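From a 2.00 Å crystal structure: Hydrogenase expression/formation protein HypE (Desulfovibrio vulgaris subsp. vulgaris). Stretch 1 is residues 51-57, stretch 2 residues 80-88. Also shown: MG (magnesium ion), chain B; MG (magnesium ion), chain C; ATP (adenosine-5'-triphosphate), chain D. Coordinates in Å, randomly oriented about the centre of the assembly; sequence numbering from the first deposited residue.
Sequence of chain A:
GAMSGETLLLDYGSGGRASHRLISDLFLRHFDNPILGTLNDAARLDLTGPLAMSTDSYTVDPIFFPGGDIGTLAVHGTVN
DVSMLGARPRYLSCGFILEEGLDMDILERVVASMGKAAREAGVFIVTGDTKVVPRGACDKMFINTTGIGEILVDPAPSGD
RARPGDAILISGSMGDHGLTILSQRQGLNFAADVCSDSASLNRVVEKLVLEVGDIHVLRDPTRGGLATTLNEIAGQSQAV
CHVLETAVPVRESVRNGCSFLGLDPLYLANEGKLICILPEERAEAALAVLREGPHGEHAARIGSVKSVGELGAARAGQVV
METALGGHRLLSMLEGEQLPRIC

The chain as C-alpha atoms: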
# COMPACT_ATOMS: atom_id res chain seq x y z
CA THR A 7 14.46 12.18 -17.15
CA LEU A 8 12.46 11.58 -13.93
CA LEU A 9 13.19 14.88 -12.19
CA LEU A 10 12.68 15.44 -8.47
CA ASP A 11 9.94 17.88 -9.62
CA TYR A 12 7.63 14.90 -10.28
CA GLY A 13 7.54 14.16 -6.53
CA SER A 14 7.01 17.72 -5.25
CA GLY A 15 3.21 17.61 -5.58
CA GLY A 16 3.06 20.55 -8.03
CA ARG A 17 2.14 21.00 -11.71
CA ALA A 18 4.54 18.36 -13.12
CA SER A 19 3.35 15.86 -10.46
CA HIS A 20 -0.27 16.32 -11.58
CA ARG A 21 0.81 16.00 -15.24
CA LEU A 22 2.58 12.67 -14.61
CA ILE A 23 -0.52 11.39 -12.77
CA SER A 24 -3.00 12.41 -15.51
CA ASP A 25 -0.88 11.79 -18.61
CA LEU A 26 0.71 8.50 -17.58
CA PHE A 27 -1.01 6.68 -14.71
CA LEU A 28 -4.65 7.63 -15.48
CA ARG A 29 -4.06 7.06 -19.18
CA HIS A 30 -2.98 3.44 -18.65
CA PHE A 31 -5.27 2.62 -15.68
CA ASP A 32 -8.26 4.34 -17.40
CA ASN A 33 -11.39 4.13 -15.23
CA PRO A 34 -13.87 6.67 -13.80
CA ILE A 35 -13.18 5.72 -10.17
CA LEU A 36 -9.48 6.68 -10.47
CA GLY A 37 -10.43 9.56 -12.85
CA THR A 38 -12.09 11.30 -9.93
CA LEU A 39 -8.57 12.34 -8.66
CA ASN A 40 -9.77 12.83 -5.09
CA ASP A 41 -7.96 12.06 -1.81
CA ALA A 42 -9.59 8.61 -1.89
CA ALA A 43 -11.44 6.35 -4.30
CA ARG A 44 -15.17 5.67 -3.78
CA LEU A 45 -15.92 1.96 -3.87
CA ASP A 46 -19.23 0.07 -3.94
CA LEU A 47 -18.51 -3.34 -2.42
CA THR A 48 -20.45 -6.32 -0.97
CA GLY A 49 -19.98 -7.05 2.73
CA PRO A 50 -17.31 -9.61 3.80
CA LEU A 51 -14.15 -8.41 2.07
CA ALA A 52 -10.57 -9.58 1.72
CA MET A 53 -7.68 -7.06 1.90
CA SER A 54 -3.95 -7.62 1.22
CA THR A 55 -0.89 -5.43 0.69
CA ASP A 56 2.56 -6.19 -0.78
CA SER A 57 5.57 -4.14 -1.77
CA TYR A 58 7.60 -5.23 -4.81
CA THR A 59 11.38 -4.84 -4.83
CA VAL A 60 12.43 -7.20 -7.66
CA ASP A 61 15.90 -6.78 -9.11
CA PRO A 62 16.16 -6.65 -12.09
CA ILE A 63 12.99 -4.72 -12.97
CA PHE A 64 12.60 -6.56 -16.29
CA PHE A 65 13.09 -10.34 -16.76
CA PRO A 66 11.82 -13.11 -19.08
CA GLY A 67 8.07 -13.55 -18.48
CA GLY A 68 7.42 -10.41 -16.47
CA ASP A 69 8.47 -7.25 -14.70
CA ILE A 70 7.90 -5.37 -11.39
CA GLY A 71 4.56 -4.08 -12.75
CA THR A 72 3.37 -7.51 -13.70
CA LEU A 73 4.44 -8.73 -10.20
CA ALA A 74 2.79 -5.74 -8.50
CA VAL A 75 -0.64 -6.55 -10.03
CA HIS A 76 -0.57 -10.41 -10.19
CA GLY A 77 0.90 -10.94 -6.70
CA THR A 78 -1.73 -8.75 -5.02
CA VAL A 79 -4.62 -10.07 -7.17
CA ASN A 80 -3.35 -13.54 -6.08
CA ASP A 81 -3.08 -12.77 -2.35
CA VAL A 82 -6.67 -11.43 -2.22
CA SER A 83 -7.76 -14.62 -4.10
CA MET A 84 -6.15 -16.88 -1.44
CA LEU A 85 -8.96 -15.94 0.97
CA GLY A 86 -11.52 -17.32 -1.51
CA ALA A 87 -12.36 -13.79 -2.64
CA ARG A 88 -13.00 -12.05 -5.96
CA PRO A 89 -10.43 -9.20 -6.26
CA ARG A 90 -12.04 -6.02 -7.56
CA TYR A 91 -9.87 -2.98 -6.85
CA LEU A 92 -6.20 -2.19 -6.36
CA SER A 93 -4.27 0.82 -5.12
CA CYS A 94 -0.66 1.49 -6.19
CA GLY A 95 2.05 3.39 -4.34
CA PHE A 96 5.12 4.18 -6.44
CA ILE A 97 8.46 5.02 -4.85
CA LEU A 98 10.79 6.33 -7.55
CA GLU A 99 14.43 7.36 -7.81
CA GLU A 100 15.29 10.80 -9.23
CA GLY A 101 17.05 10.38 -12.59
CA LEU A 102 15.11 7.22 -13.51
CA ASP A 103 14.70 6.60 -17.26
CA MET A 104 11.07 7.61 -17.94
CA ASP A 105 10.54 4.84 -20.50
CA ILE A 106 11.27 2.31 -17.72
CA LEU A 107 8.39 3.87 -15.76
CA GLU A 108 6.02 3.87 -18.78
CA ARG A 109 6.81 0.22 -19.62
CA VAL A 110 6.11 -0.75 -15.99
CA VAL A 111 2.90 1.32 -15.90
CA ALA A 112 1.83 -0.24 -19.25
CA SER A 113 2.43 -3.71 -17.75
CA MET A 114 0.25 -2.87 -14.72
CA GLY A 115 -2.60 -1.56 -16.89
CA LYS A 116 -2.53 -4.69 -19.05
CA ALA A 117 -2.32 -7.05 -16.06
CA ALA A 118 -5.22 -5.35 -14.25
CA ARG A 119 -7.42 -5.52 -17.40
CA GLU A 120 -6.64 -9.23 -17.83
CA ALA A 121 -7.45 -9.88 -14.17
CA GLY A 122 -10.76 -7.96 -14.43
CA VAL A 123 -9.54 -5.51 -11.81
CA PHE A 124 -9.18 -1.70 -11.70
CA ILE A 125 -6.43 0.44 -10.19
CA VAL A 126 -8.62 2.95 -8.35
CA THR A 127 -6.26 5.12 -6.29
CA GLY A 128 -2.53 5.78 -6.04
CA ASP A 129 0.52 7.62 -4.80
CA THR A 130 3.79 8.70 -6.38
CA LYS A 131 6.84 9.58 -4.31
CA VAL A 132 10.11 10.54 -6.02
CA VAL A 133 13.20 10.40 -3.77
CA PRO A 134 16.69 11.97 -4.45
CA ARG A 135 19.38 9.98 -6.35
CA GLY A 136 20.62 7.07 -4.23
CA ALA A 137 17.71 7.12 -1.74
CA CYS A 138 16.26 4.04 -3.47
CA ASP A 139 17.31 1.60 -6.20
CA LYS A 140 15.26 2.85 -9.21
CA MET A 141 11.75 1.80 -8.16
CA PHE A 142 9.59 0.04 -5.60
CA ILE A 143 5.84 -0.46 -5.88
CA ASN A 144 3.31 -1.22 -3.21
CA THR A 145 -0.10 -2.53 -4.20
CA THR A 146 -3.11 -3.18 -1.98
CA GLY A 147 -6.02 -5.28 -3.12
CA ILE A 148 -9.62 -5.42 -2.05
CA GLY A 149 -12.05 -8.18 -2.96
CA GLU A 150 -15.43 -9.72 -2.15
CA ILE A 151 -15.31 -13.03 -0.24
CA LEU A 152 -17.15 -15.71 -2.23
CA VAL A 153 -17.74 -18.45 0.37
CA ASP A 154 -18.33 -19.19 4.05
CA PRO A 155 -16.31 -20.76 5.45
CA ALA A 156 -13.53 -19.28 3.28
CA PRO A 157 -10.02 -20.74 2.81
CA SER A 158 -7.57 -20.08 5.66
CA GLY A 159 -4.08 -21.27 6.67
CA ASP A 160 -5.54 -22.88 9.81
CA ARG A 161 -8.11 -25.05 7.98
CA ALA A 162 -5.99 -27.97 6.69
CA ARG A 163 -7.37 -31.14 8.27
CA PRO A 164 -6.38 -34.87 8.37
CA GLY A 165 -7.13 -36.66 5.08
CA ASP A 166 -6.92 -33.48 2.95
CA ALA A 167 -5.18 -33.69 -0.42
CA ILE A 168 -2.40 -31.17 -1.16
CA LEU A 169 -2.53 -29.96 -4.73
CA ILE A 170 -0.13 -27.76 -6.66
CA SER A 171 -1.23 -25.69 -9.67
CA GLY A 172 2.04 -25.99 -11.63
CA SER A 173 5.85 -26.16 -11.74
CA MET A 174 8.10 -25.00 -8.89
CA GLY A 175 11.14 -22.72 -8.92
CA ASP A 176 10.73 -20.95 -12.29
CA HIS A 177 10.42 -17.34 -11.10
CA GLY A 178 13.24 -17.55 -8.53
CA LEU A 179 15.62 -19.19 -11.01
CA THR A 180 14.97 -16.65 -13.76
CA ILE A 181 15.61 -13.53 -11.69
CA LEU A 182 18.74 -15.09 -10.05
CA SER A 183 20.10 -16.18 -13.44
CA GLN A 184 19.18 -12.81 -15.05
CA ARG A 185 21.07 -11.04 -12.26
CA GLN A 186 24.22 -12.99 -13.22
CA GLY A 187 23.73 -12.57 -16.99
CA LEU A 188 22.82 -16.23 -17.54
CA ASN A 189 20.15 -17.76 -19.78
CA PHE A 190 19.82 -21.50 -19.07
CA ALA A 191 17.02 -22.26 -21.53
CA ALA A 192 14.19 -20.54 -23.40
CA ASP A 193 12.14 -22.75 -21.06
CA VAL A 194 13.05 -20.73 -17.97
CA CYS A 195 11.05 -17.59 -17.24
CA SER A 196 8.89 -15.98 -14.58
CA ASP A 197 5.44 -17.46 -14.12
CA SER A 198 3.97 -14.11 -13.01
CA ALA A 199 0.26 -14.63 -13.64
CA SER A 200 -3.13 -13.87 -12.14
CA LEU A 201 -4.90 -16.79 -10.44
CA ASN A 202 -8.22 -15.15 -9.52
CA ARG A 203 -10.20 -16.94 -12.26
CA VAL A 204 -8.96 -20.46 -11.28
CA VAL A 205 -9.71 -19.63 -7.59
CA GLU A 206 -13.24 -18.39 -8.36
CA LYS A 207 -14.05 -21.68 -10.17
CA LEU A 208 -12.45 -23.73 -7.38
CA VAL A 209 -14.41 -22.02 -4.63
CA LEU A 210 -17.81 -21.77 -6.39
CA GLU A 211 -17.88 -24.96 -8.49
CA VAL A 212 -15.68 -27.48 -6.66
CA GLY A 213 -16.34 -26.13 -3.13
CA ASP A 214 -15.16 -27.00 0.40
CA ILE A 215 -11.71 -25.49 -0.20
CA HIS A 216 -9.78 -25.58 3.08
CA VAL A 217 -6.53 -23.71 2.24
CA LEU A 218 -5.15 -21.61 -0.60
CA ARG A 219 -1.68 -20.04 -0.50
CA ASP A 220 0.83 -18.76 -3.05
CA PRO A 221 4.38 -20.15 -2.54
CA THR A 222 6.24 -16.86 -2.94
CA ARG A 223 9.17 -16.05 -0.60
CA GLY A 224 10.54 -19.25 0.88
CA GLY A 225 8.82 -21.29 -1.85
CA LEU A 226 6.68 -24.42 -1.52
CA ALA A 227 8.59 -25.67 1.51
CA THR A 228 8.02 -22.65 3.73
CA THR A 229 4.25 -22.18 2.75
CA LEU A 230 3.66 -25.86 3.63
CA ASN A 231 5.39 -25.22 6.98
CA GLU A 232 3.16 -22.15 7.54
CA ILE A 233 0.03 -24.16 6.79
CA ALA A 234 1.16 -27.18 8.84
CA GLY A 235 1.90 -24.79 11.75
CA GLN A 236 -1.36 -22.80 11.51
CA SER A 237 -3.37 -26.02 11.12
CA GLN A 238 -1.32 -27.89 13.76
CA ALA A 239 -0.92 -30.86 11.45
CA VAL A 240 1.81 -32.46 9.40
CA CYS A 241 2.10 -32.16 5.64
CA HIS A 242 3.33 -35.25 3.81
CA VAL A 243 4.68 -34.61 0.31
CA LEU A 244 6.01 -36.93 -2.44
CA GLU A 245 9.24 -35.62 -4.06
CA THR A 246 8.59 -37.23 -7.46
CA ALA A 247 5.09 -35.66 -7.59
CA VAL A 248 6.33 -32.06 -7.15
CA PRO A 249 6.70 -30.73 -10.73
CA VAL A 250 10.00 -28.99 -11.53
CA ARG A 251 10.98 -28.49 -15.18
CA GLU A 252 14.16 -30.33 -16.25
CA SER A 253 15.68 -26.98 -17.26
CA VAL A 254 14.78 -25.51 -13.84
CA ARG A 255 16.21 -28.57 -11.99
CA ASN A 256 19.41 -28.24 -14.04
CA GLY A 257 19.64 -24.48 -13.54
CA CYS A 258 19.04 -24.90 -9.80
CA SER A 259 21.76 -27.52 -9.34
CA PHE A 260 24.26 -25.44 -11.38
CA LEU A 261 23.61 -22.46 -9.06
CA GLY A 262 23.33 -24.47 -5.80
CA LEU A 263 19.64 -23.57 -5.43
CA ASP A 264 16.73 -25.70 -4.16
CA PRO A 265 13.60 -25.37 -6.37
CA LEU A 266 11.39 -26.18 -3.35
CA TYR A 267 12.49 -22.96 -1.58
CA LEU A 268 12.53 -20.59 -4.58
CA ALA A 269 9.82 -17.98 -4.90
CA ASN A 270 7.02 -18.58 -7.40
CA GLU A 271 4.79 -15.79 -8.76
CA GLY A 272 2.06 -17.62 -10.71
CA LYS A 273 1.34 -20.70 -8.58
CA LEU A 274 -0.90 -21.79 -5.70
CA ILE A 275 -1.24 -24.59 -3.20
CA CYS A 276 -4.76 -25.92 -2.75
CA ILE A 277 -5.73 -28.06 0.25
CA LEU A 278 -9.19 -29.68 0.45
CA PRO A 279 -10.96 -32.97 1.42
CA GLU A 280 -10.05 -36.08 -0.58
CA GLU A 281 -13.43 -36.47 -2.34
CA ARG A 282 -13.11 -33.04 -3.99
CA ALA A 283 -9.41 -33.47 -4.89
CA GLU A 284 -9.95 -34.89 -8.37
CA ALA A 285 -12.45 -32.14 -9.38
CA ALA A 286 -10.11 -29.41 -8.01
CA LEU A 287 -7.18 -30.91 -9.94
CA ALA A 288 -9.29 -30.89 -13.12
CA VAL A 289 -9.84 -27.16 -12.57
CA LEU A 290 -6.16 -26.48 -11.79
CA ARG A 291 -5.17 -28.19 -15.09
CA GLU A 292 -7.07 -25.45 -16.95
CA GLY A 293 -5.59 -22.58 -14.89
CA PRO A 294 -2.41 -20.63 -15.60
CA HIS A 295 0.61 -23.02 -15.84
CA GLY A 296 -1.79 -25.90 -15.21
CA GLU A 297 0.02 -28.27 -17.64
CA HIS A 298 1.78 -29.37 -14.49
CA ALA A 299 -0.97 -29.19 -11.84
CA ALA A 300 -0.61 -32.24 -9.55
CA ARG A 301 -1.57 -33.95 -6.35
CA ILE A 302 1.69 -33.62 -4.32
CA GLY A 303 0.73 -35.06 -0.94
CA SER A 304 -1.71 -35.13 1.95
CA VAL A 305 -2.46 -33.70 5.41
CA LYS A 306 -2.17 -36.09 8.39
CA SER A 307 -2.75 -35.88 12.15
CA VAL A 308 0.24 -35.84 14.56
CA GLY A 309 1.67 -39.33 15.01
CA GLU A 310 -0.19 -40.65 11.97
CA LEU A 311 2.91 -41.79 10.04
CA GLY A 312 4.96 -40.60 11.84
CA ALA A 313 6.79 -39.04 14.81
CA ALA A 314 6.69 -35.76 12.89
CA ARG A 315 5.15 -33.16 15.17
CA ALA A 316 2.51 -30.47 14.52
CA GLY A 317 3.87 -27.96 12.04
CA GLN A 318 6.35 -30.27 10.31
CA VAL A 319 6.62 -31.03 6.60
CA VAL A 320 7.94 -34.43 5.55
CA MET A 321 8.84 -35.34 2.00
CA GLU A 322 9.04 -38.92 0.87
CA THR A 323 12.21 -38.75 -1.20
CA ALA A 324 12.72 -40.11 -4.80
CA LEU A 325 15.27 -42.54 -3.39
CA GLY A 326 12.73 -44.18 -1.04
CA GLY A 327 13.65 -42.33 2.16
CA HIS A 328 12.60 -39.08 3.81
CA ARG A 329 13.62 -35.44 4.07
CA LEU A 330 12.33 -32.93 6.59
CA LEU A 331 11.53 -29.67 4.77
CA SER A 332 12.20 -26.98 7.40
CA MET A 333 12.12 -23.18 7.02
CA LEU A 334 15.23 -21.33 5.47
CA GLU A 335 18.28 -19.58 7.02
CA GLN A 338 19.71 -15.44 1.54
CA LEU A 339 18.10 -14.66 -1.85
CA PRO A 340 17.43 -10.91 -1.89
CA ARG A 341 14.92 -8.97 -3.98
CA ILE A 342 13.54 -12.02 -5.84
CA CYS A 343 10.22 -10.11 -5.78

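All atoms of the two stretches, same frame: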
# COMPACT_ATOMS: atom_id res chain seq x y z
N LEU A 51 -15.17 -8.76 3.05
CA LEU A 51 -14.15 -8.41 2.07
C LEU A 51 -12.82 -9.00 2.46
O LEU A 51 -12.59 -9.31 3.63
CB LEU A 51 -14.01 -6.88 1.94
CG LEU A 51 -15.29 -6.09 1.66
CD1 LEU A 51 -14.98 -4.63 1.75
CD2 LEU A 51 -15.89 -6.43 0.31
N ALA A 52 -11.94 -9.16 1.48
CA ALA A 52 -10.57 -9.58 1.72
C ALA A 52 -9.61 -8.45 1.29
O ALA A 52 -9.77 -7.88 0.21
CB ALA A 52 -10.28 -10.86 0.98
N MET A 53 -8.65 -8.13 2.15
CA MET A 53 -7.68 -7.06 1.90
C MET A 53 -6.24 -7.53 2.12
O MET A 53 -5.91 -8.14 3.15
CB MET A 53 -7.99 -5.84 2.79
CG MET A 53 -6.98 -4.69 2.69
SD MET A 53 -7.28 -3.38 3.92
CE MET A 53 -6.45 -1.98 3.18
N SER A 54 -5.37 -7.24 1.16
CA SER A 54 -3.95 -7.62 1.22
C SER A 54 -3.06 -6.50 0.69
O SER A 54 -3.45 -5.79 -0.25
CB SER A 54 -3.73 -8.86 0.35
OG SER A 54 -2.37 -9.26 0.38
N THR A 55 -1.87 -6.35 1.26
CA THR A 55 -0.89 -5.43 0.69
C THR A 55 0.47 -6.12 0.47
O THR A 55 0.83 -7.00 1.23
CB THR A 55 -0.69 -4.16 1.56
OG1 THR A 55 0.01 -3.17 0.80
CG2 THR A 55 0.14 -4.45 2.85
N ASP A 56 1.20 -5.69 -0.55
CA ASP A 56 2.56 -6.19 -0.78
C ASP A 56 3.39 -5.13 -1.46
O ASP A 56 2.89 -4.43 -2.34
CB ASP A 56 2.55 -7.48 -1.65
CG ASP A 56 2.45 -8.74 -0.82
OD1 ASP A 56 3.41 -9.01 -0.09
OD2 ASP A 56 1.44 -9.47 -0.91
N SER A 57 4.65 -4.99 -1.04
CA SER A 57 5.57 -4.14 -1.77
C SER A 57 6.42 -5.04 -2.66
O SER A 57 6.69 -6.18 -2.31
CB SER A 57 6.49 -3.34 -0.86
OG SER A 57 5.77 -2.50 0.01
N ASN A 80 -3.46 -12.19 -6.63
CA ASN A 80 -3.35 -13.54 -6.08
C ASN A 80 -3.58 -13.61 -4.57
O ASN A 80 -4.33 -14.47 -4.11
CB ASN A 80 -2.01 -14.22 -6.48
CG ASN A 80 -1.92 -14.47 -7.98
OD1 ASN A 80 -2.91 -14.30 -8.70
ND2 ASN A 80 -0.73 -14.79 -8.46
N ASP A 81 -2.93 -12.74 -3.80
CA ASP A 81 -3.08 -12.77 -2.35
C ASP A 81 -4.54 -12.59 -1.89
O ASP A 81 -5.02 -13.30 -1.01
CB ASP A 81 -2.16 -11.74 -1.67
CG ASP A 81 -0.97 -12.40 -0.97
OD1 ASP A 81 -0.09 -11.70 -0.41
OD2 ASP A 81 -0.93 -13.63 -0.96
N VAL A 82 -5.23 -11.61 -2.47
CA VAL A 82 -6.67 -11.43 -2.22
C VAL A 82 -7.45 -12.72 -2.53
O VAL A 82 -8.30 -13.14 -1.74
CB VAL A 82 -7.24 -10.24 -2.99
CG1 VAL A 82 -8.78 -10.22 -2.91
CG2 VAL A 82 -6.63 -8.91 -2.47
N SER A 83 -7.13 -13.34 -3.67
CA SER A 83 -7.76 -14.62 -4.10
C SER A 83 -7.58 -15.76 -3.11
O SER A 83 -8.47 -16.62 -2.99
CB SER A 83 -7.26 -15.06 -5.49
OG SER A 83 -7.60 -14.10 -6.50
N MET A 84 -6.44 -15.79 -2.41
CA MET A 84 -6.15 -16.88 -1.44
C MET A 84 -7.17 -16.99 -0.31
O MET A 84 -7.31 -18.04 0.28
CB MET A 84 -4.73 -16.75 -0.87
CG MET A 84 -3.59 -16.77 -1.89
SD MET A 84 -3.53 -18.23 -2.96
CE MET A 84 -4.59 -17.77 -4.34
N LEU A 85 -7.88 -15.89 -0.01
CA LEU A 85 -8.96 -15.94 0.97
C LEU A 85 -10.31 -16.28 0.33
O LEU A 85 -11.36 -16.00 0.91
CB LEU A 85 -9.06 -14.61 1.72
CG LEU A 85 -9.11 -14.71 3.24
CD1 LEU A 85 -7.77 -15.21 3.79
CD2 LEU A 85 -9.50 -13.37 3.87
N GLY A 86 -10.29 -16.89 -0.86
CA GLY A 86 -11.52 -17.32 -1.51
C GLY A 86 -12.37 -16.13 -1.89
O GLY A 86 -13.60 -16.18 -1.81
N ALA A 87 -11.70 -15.04 -2.29
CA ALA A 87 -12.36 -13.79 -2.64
C ALA A 87 -12.17 -13.43 -4.11
O ALA A 87 -11.24 -13.90 -4.76
CB ALA A 87 -11.88 -12.66 -1.74
N ARG A 88 -13.07 -12.59 -4.62
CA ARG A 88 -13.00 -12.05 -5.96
C ARG A 88 -12.34 -10.66 -5.84
O ARG A 88 -12.96 -9.73 -5.34
CB ARG A 88 -14.43 -11.93 -6.54
CG ARG A 88 -14.52 -11.31 -7.91
CD ARG A 88 -15.99 -11.16 -8.31
NE ARG A 88 -16.61 -12.47 -8.50
CZ ARG A 88 -17.90 -12.73 -8.30
NH1 ARG A 88 -18.72 -11.77 -7.91
NH2 ARG A 88 -18.36 -13.95 -8.52
MG MG B . 3.77 -10.03 1.61
MG MG C . 0.67 -15.04 -0.40
PG ATP D . 5.17 -12.58 0.22
O1G ATP D . 5.27 -11.14 0.74
O2G ATP D . 6.42 -13.36 0.50
O3G ATP D . 4.70 -12.70 -1.23
PB ATP D . 2.61 -13.02 1.53
O1B ATP D . 2.42 -11.54 1.13
O2B ATP D . 1.55 -14.00 1.13
O3B ATP D . 4.09 -13.43 1.06
PA ATP D . 3.74 -12.26 4.03
O1A ATP D . 4.91 -13.21 4.29
O2A ATP D . 4.18 -10.96 3.43
O3A ATP D . 2.62 -13.06 3.14
O5' ATP D . 2.86 -12.04 5.32
C5' ATP D . 2.59 -13.09 6.25
C4' ATP D . 1.59 -12.55 7.25
O4' ATP D . 2.28 -11.54 8.02
C3' ATP D . 0.41 -11.87 6.58
O3' ATP D . -0.77 -12.16 7.36
C2' ATP D . 0.72 -10.37 6.68
O2' ATP D . -0.50 -9.63 6.82
C1' ATP D . 1.58 -10.28 7.95
N9 ATP D . 2.60 -9.20 7.90
C8 ATP D . 3.76 -9.20 7.22
N7 ATP D . 4.43 -8.05 7.43
C5 ATP D . 3.66 -7.30 8.24
C6 ATP D . 3.76 -5.96 8.87
N6 ATP D . 4.83 -5.19 8.61
N1 ATP D . 2.76 -5.57 9.65
C2 ATP D . 1.67 -6.31 9.92
N3 ATP D . 1.53 -7.55 9.39
C4 ATP D . 2.48 -8.06 8.57
O HOH W 1 2.21 -9.19 2.48
O HOH W 2 2.53 -16.46 0.49

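A strand can pack against a helix and its following turn without any clear hydrogen bond between them, provided that one face of the strand is kept low. The contact between residues 51-57 and 80-88 of HypE is a compact example. Side chains alternate along the extended strand: A52, S54 and D56 point toward the second stretch, while L51, M53 and T55 point away, so the large side chains L51 and M53 are kept off the shared surface. The facing row is small at its first two positions, which lets the helix come close; the CA atoms of S54 and V82 are 5.8 Å apart.

The best-filled hollow lies around A52. Its methyl group is a small bump received by three apolar neighbours: CB of A52 is 3.6 Å from CB of A87, 3.9 Å from CD2 of L85 and 4.2 Å from CG1 of V82. These partners converge because the chain reverses direction through a type I turn from S83 to G86. The turn, with G86 N donating to S83 O at 2.8 Å, brings L85 and then A87 round to the same methyl. G86 has positive phi, a conformation that favours glycine, and leads into the strand beginning at A87. The two alanine methyls meet directly, and L85 meets the A52 methyl at a separate place, well away from the A87 methyl.

V82 links this pocket to the next position. Its CA-to-CB bond points sideways, and its branched end spreads along the strand: CG1 lies near A52, whereas CG2 is 4.0 Å from CB of S54. The serine is small enough to lie against the helix, its OG 3.2 Å from CB of D81, and that hydroxyl is hydrogen-bonded elsewhere in the structure.

At the far end, shape gives way to charge. OD2 of D56 and OD1 of D81 are 2.8 Å apart, a close approach of two acceptors with like charge that would be costly alone. Magnesium and ATP explain how it can be tolerated. D56 OD1 binds one magnesium ion at 2.0 Å, D81 OD2 binds the other at 2.2 Å, and the triphosphate spans both metals, its O1B coordinating the first at 2.1 Å and its O2B the second at 2.0 Å. Aspartate suits both places, since its short carboxylate can offer one oxygen to a metal while the other faces its neighbour. Thus apolar packing closes one end of the interface, while at the other each aspartate holds its own magnesium and the nucleotide joins the two metals.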